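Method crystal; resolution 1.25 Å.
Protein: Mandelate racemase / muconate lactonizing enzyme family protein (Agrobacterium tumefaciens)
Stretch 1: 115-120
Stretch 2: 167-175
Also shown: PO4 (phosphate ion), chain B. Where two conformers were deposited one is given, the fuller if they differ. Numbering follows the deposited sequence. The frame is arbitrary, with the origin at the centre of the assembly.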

# COMPACT_ATOMS: atom_id res chain seq x y z
N ILE A 115 22.29 25.44 23.67
CA ILE A 115 21.60 25.17 22.43
C ILE A 115 21.00 26.45 21.89
O ILE A 115 20.60 27.33 22.64
CB ILE A 115 20.50 24.08 22.59
CG1 ILE A 115 19.98 23.60 21.22
CG2 ILE A 115 19.37 24.58 23.47
CD1 ILE A 115 18.99 22.46 21.31
N ARG A 116 20.94 26.55 20.56
CA ARG A 116 20.34 27.71 19.92
C ARG A 116 18.90 27.87 20.38
O ARG A 116 18.18 26.89 20.57
CB ARG A 116 20.39 27.55 18.40
CG ARG A 116 19.97 28.78 17.62
CD ARG A 116 20.38 28.69 16.15
NE ARG A 116 19.49 27.83 15.37
CZ ARG A 116 18.66 28.26 14.42
NH1 ARG A 116 18.59 29.55 14.09
NH2 ARG A 116 17.89 27.39 13.77
N THR A 117 18.49 29.12 20.58
CA THR A 117 17.11 29.42 20.92
C THR A 117 16.39 30.13 19.76
O THR A 117 17.03 30.52 18.77
CB THR A 117 17.02 30.27 22.20
OG1 THR A 117 15.67 30.28 22.69
CG2 THR A 117 17.46 31.70 21.93
N TYR A 118 15.08 30.26 19.87
CA TYR A 118 14.31 31.13 18.98
C TYR A 118 13.26 31.85 19.79
O TYR A 118 12.87 31.38 20.86
CB TYR A 118 13.68 30.36 17.81
CG TYR A 118 12.48 29.48 18.12
CD1 TYR A 118 11.18 30.00 18.06
CD2 TYR A 118 12.63 28.13 18.39
CE1 TYR A 118 10.08 29.19 18.30
CE2 TYR A 118 11.53 27.32 18.64
CZ TYR A 118 10.26 27.85 18.59
OH TYR A 118 9.17 27.05 18.84
N ASN A 119 12.80 32.98 19.27
CA ASN A 119 11.78 33.78 19.93
C ASN A 119 10.52 33.89 19.08
O ASN A 119 10.57 33.74 17.87
CB ASN A 119 12.29 35.19 20.25
CG ASN A 119 13.33 35.22 21.36
OD1 ASN A 119 13.51 34.25 22.10
ND2 ASN A 119 14.02 36.34 21.47
N THR A 120 9.39 34.19 19.71
CA THR A 120 8.15 34.35 18.97
C THR A 120 7.78 35.82 18.77
O THR A 120 8.36 36.71 19.40
CB THR A 120 6.98 33.63 19.66
OG1 THR A 120 6.63 34.33 20.86
CG2 THR A 120 7.38 32.21 20.00
N GLY A 167 22.07 38.00 18.35
CA GLY A 167 22.57 36.67 18.05
C GLY A 167 21.48 35.63 17.89
O GLY A 167 21.78 34.44 17.81
N ILE A 168 20.23 36.07 17.84
CA ILE A 168 19.11 35.15 17.64
C ILE A 168 18.76 35.11 16.16
O ILE A 168 18.50 36.15 15.54
CB ILE A 168 17.89 35.58 18.47
CG1 ILE A 168 18.20 35.42 19.96
CG2 ILE A 168 16.65 34.76 18.09
CD1 ILE A 168 17.19 36.06 20.88
N THR A 169 18.79 33.91 15.58
CA THR A 169 18.70 33.76 14.13
C THR A 169 17.48 32.96 13.70
O THR A 169 17.43 32.43 12.58
CB THR A 169 19.98 33.14 13.54
OG1 THR A 169 20.20 31.86 14.14
CG2 THR A 169 21.19 34.04 13.81
N ALA A 170 16.48 32.88 14.58
CA ALA A 170 15.21 32.27 14.23
C ALA A 170 14.09 32.98 14.99
O ALA A 170 14.27 33.37 16.14
CB ALA A 170 15.21 30.79 14.56
N MET A 171 12.95 33.12 14.33
CA MET A 171 11.78 33.76 14.93
C MET A 171 10.53 33.07 14.42
O MET A 171 10.48 32.61 13.27
CB MET A 171 11.75 35.25 14.60
CG MET A 171 11.57 35.54 13.11
SD MET A 171 11.82 37.28 12.68
CE MET A 171 10.36 38.02 13.40
N LYS A 172 9.52 33.01 15.27
CA LYS A 172 8.26 32.35 14.93
C LYS A 172 7.13 33.36 14.98
O LYS A 172 7.01 34.12 15.94
CB LYS A 172 7.99 31.17 15.87
CG LYS A 172 6.76 30.36 15.48
CD LYS A 172 6.77 28.95 16.11
CE LYS A 172 6.30 28.98 17.55
NZ LYS A 172 6.37 27.62 18.15
N ILE A 173 6.30 33.37 13.94
CA ILE A 173 5.18 34.30 13.84
C ILE A 173 3.90 33.56 13.45
O ILE A 173 3.96 32.44 12.92
CB ILE A 173 5.48 35.43 12.82
CG1 ILE A 173 5.73 34.87 11.42
CG2 ILE A 173 6.67 36.26 13.28
CD1 ILE A 173 5.86 35.94 10.34
N TRP A 174 2.76 34.16 13.74
CA TRP A 174 1.46 33.55 13.42
C TRP A 174 0.50 34.57 12.80
O TRP A 174 -0.54 34.88 13.38
CB TRP A 174 0.83 32.87 14.64
CG TRP A 174 0.87 33.63 15.94
CD1 TRP A 174 -0.09 34.46 16.44
CD2 TRP A 174 1.91 33.57 16.93
NE1 TRP A 174 0.30 34.94 17.67
CE2 TRP A 174 1.52 34.42 17.99
CE3 TRP A 174 3.13 32.91 17.01
CZ2 TRP A 174 2.31 34.61 19.12
CZ3 TRP A 174 3.91 33.09 18.13
CH2 TRP A 174 3.50 33.94 19.17
N PRO A 175 0.83 35.07 11.60
CA PRO A 175 0.04 36.14 11.00
C PRO A 175 -1.25 35.67 10.33
O PRO A 175 -1.99 36.53 9.85
CB PRO A 175 1.00 36.74 9.96
CG PRO A 175 1.83 35.58 9.53
CD PRO A 175 2.00 34.72 10.76
P PO4 B . 3.98 28.88 20.57
O1 PO4 B . 4.31 27.53 19.96
O2 PO4 B . 3.17 28.69 21.83
O3 PO4 B . 5.20 29.67 20.94
O4 PO4 B . 3.16 29.69 19.58
O HOH W 1 19.03 31.69 17.26

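Which polar groups bind the two stretches most firmly? Three short hydrogen bonds do so, two of them made by side chains. Arg116 NH1 donates to Thr169 OG1 at 2.8 Å, the hydroxyl lying at the edge of the guanidinium, near its plane, where the N-H groups point. Lys172 NZ donates to Tyr118 OH at 2.9 Å and also to phosphate O1 at 2.7 Å, so the ammonium group joins the tyrosine to an ion probably acquired from the crystallisation liquor.

How do the backbones meet? Asn119 and Met171 form a single bridge, their CA atoms 5.0 Å apart, and Asn119 reaches to both neighbours of Met171. Lys172 N donates to Asn119 O at 2.9 Å, while the bond from Asn119 N to Ala170 O is weak at 3.5 Å, although nearly straight at 163°. The strand axes run in the same general direction, at 34° to each other. Two CA-H...O contacts supplement the pairing: Met171 CA to Asn119 O and Thr120 CA to Lys172 O, each 3.2 Å.

What else links the two stretches before the bridge? A water does, donating to Thr117 O at 2.8 Å and accepting from Thr169 N at 2.8 Å. It thus connects two backbone groups that make no direct hydrogen bond to each other.

Where does packing fill in? Ala170 points its CB toward stretch 1, where it lies 3.6 Å from Tyr118 CB; the same methyl, Ala170 CB, also packs obliquely against the charged guanidinium, 3.6 Å from Arg116 NH1. Ile168 points sideways at CB, yet its end comes nearer, toward the side chain of Asn119; Ile168 CG1 lies 4.3 Å from Thr117 CG2. Farther along, Thr120 CB meets the edge of the Trp174 ring, 3.5 Å from Trp174 CZ3.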